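Local coordinates for putative peptidase (Bacteroides fragilis, PDB 5DYN), which is a putative clostripain-family cysteine protease, here its C-terminal part, that probably cleaves and so activates the Bacteroides fragilis toxin, at residues V129-F140 / F163-D173. Sequence-based numbering, arbitrary orientation.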
loop_
_atom_site.group_PDB
_atom_site.type_symbol
_atom_site.label_atom_id
_atom_site.label_comp_id
_atom_site.label_asym_id
_atom_site.label_seq_id
_atom_site.Cartn_x
_atom_site.Cartn_y
_atom_site.Cartn_z
ATOM N N VAL B 129 7.764 -7.943 23.354
ATOM C CA VAL B 129 8.950 -8.592 22.804
ATOM C C VAL B 129 10.161 -7.667 22.727
ATOM O O VAL B 129 11.223 -7.976 23.268
ATOM C CB VAL B 129 8.674 -9.141 21.390
ATOM C CG1 VAL B 129 9.955 -9.679 20.768
ATOM C CG2 VAL B 129 7.595 -10.215 21.433
ATOM N N LEU B 130 9.986 -6.532 22.056
ATOM C CA LEU B 130 11.094 -5.646 21.690
ATOM C C LEU B 130 12.010 -5.184 22.840
ATOM O O LEU B 130 13.229 -5.307 22.724
ATOM C CB LEU B 130 10.544 -4.421 20.950
ATOM C CG LEU B 130 10.565 -4.490 19.422
ATOM C CD1 LEU B 130 10.187 -5.875 18.926
ATOM C CD2 LEU B 130 9.639 -3.435 18.830
ATOM N N PRO B 131 11.446 -4.643 23.942
ATOM C CA PRO B 131 12.365 -4.194 24.997
ATOM C C PRO B 131 13.126 -5.354 25.622
ATOM O O PRO B 131 14.271 -5.205 26.041
ATOM C CB PRO B 131 11.434 -3.543 26.031
ATOM C CG PRO B 131 10.151 -3.293 25.309
ATOM C CD PRO B 131 10.040 -4.391 24.305
ATOM N N ARG B 132 12.474 -6.508 25.659
ATOM C CA ARG B 132 12.998 -7.698 26.314
ATOM C C ARG B 132 14.147 -8.342 25.538
ATOM O O ARG B 132 15.039 -8.953 26.129
ATOM C CB ARG B 132 11.856 -8.698 26.511
ATOM C CG ARG B 132 12.179 -9.929 27.326
ATOM C CD ARG B 132 10.882 -10.587 27.774
ATOM N NE ARG B 132 11.030 -12.015 28.036
ATOM C CZ ARG B 132 10.013 -12.829 28.299
ATOM N NH1 ARG B 132 8.775 -12.353 28.332
ATOM N NH2 ARG B 132 10.230 -14.118 28.522
ATOM N N TYR B 133 14.129 -8.199 24.215
ATOM C CA TYR B 133 15.113 -8.867 23.368
ATOM C C TYR B 133 16.029 -7.893 22.637
ATOM O O TYR B 133 16.889 -8.305 21.861
ATOM C CB TYR B 133 14.410 -9.773 22.357
ATOM C CG TYR B 133 13.805 -11.004 22.985
ATOM C CD1 TYR B 133 12.499 -10.995 23.454
ATOM C CD2 TYR B 133 14.545 -12.173 23.121
ATOM C CE1 TYR B 133 11.943 -12.115 24.032
ATOM C CE2 TYR B 133 13.999 -13.298 23.700
ATOM C CZ TYR B 133 12.696 -13.264 24.155
ATOM O OH TYR B 133 12.141 -14.382 24.734
ATOM N N ILE B 134 15.833 -6.602 22.876
ATOM C CA ILE B 134 16.705 -5.579 22.312
ATOM C C ILE B 134 17.133 -4.641 23.435
ATOM O O ILE B 134 16.615 -3.533 23.576
ATOM C CB ILE B 134 16.014 -4.786 21.185
ATOM C CG1 ILE B 134 15.346 -5.738 20.190
ATOM C CG2 ILE B 134 17.014 -3.884 20.471
ATOM C CD1 ILE B 134 14.589 -5.035 19.091
ATOM N N THR B 135 18.077 -5.108 24.245
ATOM C CA THR B 135 18.489 -4.385 25.442
ATOM C C THR B 135 19.643 -3.424 25.169
ATOM O O THR B 135 19.850 -2.470 25.919
ATOM C CB THR B 135 18.896 -5.361 26.561
ATOM O OG1 THR B 135 19.895 -6.265 26.069
ATOM C CG2 THR B 135 17.688 -6.161 27.027
ATOM N N GLY B 136 20.385 -3.677 24.094
ATOM C CA GLY B 136 21.511 -2.834 23.728
ATOM C C GLY B 136 21.336 -2.145 22.386
ATOM O O GLY B 136 20.366 -2.393 21.672
ATOM N N LYS B 137 22.282 -1.274 22.046
ATOM C CA LYS B 137 22.250 -0.547 20.778
ATOM C C LYS B 137 23.348 -1.040 19.843
ATOM O O LYS B 137 24.524 -0.714 20.019
ATOM C CB LYS B 137 22.394 0.959 21.015
ATOM C CG LYS B 137 22.406 1.794 19.742
ATOM C CD LYS B 137 22.386 3.280 20.061
ATOM C CE LYS B 137 22.499 4.123 18.801
ATOM N NZ LYS B 137 22.590 5.576 19.119
ATOM N N GLN B 138 22.951 -1.814 18.840
ATOM C CA GLN B 138 23.902 -2.497 17.969
ATOM C C GLN B 138 23.220 -3.007 16.702
ATOM O O GLN B 138 22.068 -3.442 16.746
ATOM C CB GLN B 138 24.559 -3.657 18.729
ATOM C CG GLN B 138 25.359 -4.621 17.872
ATOM C CD GLN B 138 25.990 -5.730 18.687
ATOM O OE1 GLN B 138 27.177 -5.676 19.010
ATOM N NE2 GLN B 138 25.199 -6.745 19.026
ATOM N N ASN B 139 23.926 -2.940 15.575
ATOM C CA ASN B 139 23.428 -3.518 14.330
ATOM C C ASN B 139 23.040 -4.982 14.506
ATOM O O ASN B 139 23.733 -5.746 15.180
ATOM C CB ASN B 139 24.468 -3.387 13.216
ATOM C CG ASN B 139 24.477 -2.008 12.589
ATOM O OD1 ASN B 139 23.490 -1.273 12.664
ATOM N ND2 ASN B 139 25.591 -1.650 11.961
ATOM N N PHE B 140 21.923 -5.364 13.899
ATOM C CA PHE B 140 21.395 -6.709 14.056
ATOM C C PHE B 140 22.040 -7.688 13.077
ATOM O O PHE B 140 22.555 -7.288 12.034
ATOM C CB PHE B 140 19.873 -6.703 13.869
ATOM C CG PHE B 140 19.133 -5.908 14.913
ATOM C CD1 PHE B 140 19.028 -4.528 14.815
ATOM C CD2 PHE B 140 18.531 -6.544 15.991
ATOM C CE1 PHE B 140 18.342 -3.795 15.771
ATOM C CE2 PHE B 140 17.845 -5.819 16.953
ATOM C CZ PHE B 140 17.750 -4.441 16.843
ATOM N N PHE B 163 11.908 -11.027 11.525
ATOM C CA PHE B 163 12.719 -10.223 12.433
ATOM C C PHE B 163 12.437 -10.575 13.896
ATOM O O PHE B 163 13.366 -10.719 14.696
ATOM C CB PHE B 163 12.474 -8.732 12.190
ATOM C CG PHE B 163 13.080 -7.840 13.237
ATOM C CD1 PHE B 163 14.455 -7.754 13.383
ATOM C CD2 PHE B 163 12.273 -7.083 14.072
ATOM C CE1 PHE B 163 15.015 -6.934 14.347
ATOM C CE2 PHE B 163 12.828 -6.258 15.039
ATOM C CZ PHE B 163 14.201 -6.186 15.177
ATOM N N ILE B 164 11.160 -10.709 14.245
ATOM C CA ILE B 164 10.787 -11.095 15.603
ATOM C C ILE B 164 11.282 -12.512 15.875
ATOM O O ILE B 164 11.743 -12.822 16.974
ATOM C CB ILE B 164 9.258 -11.012 15.838
ATOM C CG1 ILE B 164 8.751 -9.593 15.583
ATOM C CG2 ILE B 164 8.908 -11.414 17.261
ATOM C CD1 ILE B 164 9.341 -8.558 16.520
ATOM N N TYR B 165 11.201 -13.361 14.856
ATOM C CA TYR B 165 11.696 -14.729 14.952
ATOM C C TYR B 165 13.199 -14.758 15.224
ATOM O O TYR B 165 13.685 -15.571 16.012
ATOM C CB TYR B 165 11.383 -15.499 13.667
ATOM C CG TYR B 165 11.767 -16.959 13.720
ATOM C CD1 TYR B 165 10.867 -17.913 14.174
ATOM C CD2 TYR B 165 13.026 -17.386 13.313
ATOM C CE1 TYR B 165 11.209 -19.248 14.224
ATOM C CE2 TYR B 165 13.377 -18.720 13.360
ATOM C CZ TYR B 165 12.464 -19.646 13.816
ATOM O OH TYR B 165 12.804 -20.976 13.865
ATOM N N GLN B 166 13.924 -13.867 14.560
ATOM C CA GLN B 166 15.372 -13.789 14.700
ATOM C C GLN B 166 15.781 -13.422 16.125
ATOM O O GLN B 166 16.597 -14.108 16.745
ATOM C CB GLN B 166 15.940 -12.769 13.711
ATOM C CG GLN B 166 17.456 -12.766 13.596
ATOM C CD GLN B 166 17.968 -13.792 12.605
ATOM O OE1 GLN B 166 17.529 -14.943 12.600
ATOM N NE2 GLN B 166 18.894 -13.375 11.748
ATOM N N ILE B 167 15.206 -12.342 16.644
ATOM C CA ILE B 167 15.614 -11.812 17.940
ATOM C C ILE B 167 15.119 -12.662 19.105
ATOM O O ILE B 167 15.660 -12.585 20.208
ATOM C CB ILE B 167 15.123 -10.364 18.129
ATOM C CG1 ILE B 167 13.598 -10.316 18.229
ATOM C CG2 ILE B 167 15.613 -9.487 16.985
ATOM C CD1 ILE B 167 13.058 -8.929 18.481
ATOM N N THR B 168 14.095 -13.476 18.864
ATOM C CA THR B 168 13.593 -14.377 19.897
ATOM C C THR B 168 14.067 -15.806 19.661
ATOM O O THR B 168 13.699 -16.712 20.405
ATOM C CB THR B 168 12.052 -14.376 19.965
ATOM O OG1 THR B 168 11.519 -14.905 18.746
ATOM C CG2 THR B 168 11.522 -12.971 20.183
ATOM N N ALA B 169 14.869 -15.999 18.617
ATOM C CA ALA B 169 15.359 -17.320 18.232
ATOM C C ALA B 169 14.215 -18.324 18.106
ATOM O O ALA B 169 14.394 -19.518 18.346
ATOM C CB ALA B 169 16.393 -17.816 19.232
ATOM N N GLY B 170 13.039 -17.823 17.742
ATOM C CA GLY B 170 11.854 -18.646 17.601
ATOM C C GLY B 170 11.429 -19.365 18.868
ATOM O O GLY B 170 10.895 -20.472 18.799
ATOM N N ASN B 171 11.651 -18.749 20.025
ATOM C CA ASN B 171 11.290 -19.395 21.283
ATOM C C ASN B 171 9.797 -19.281 21.574
ATOM O O ASN B 171 8.995 -19.041 20.670
ATOM C CB ASN B 171 12.104 -18.821 22.450
ATOM C CG ASN B 171 11.875 -17.333 22.666
ATOM O OD1 ASN B 171 10.949 -16.740 22.114
ATOM N ND2 ASN B 171 12.731 -16.723 23.479
ATOM N N GLY B 172 9.431 -19.446 22.841
ATOM C CA GLY B 172 8.038 -19.397 23.245
ATOM C C GLY B 172 7.437 -18.009 23.134
ATOM O O GLY B 172 6.228 -17.864 22.955
ATOM N N ASP B 173 8.279 -16.985 23.246
ATOM C CA ASP B 173 7.822 -15.610 23.091
ATOM C C ASP B 173 7.440 -15.332 21.647
ATOM O O ASP B 173 6.548 -14.529 21.379
ATOM C CB ASP B 173 8.893 -14.623 23.546
ATOM C CG ASP B 173 8.961 -14.500 25.049
ATOM O OD1 ASP B 173 7.972 -14.871 25.714
ATOM O OD2 ASP B 173 9.997 -14.031 25.564
#
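The phenolic OH of Tyr133 takes two partners at the junction between helices 160-167 and 172-182 in this clostripain-family fold: Asn171 ND2 donates to Tyr133 OH over 2.7 Å, while the hydroxyl donates to Asp173 OD2, a bond modelled doubtfully short. Asn171 is also the N-cap of helix 172-182, its OD1 accepting weakly from Asp173 N, and the turn before it leaves helix 160-167 through a Schellman motif at Ala169. Here a single tyrosine ties one short helix to the turn joining two others. Tyr133 CG lies beside its own backbone N (chi1 -72°), which lays the ring across Thr168, whose CG2 sits over the ring centre at 3.9 Å in a CH-pi contact. The Arg132 guanidinium presents a face to Asp173, with NH2 3.0 Å from OD2, a salt bridge of charge alone that probably favours the ionised carboxylate. Beyond the polar end, Ile167 CD1 fits among Val129, Leu130, Tyr133 and Ile134, and Leu130 CD1 meets Ile164 CD1 at 3.7 Å. Trp177 of helix 172-182 backs Val129 and Ile164. At the far end the Phe163 edge meets the Phe140 face in a T-shaped pair, planes at 76°, with Phe163 CE1 3.9 Å from Phe140 CD2.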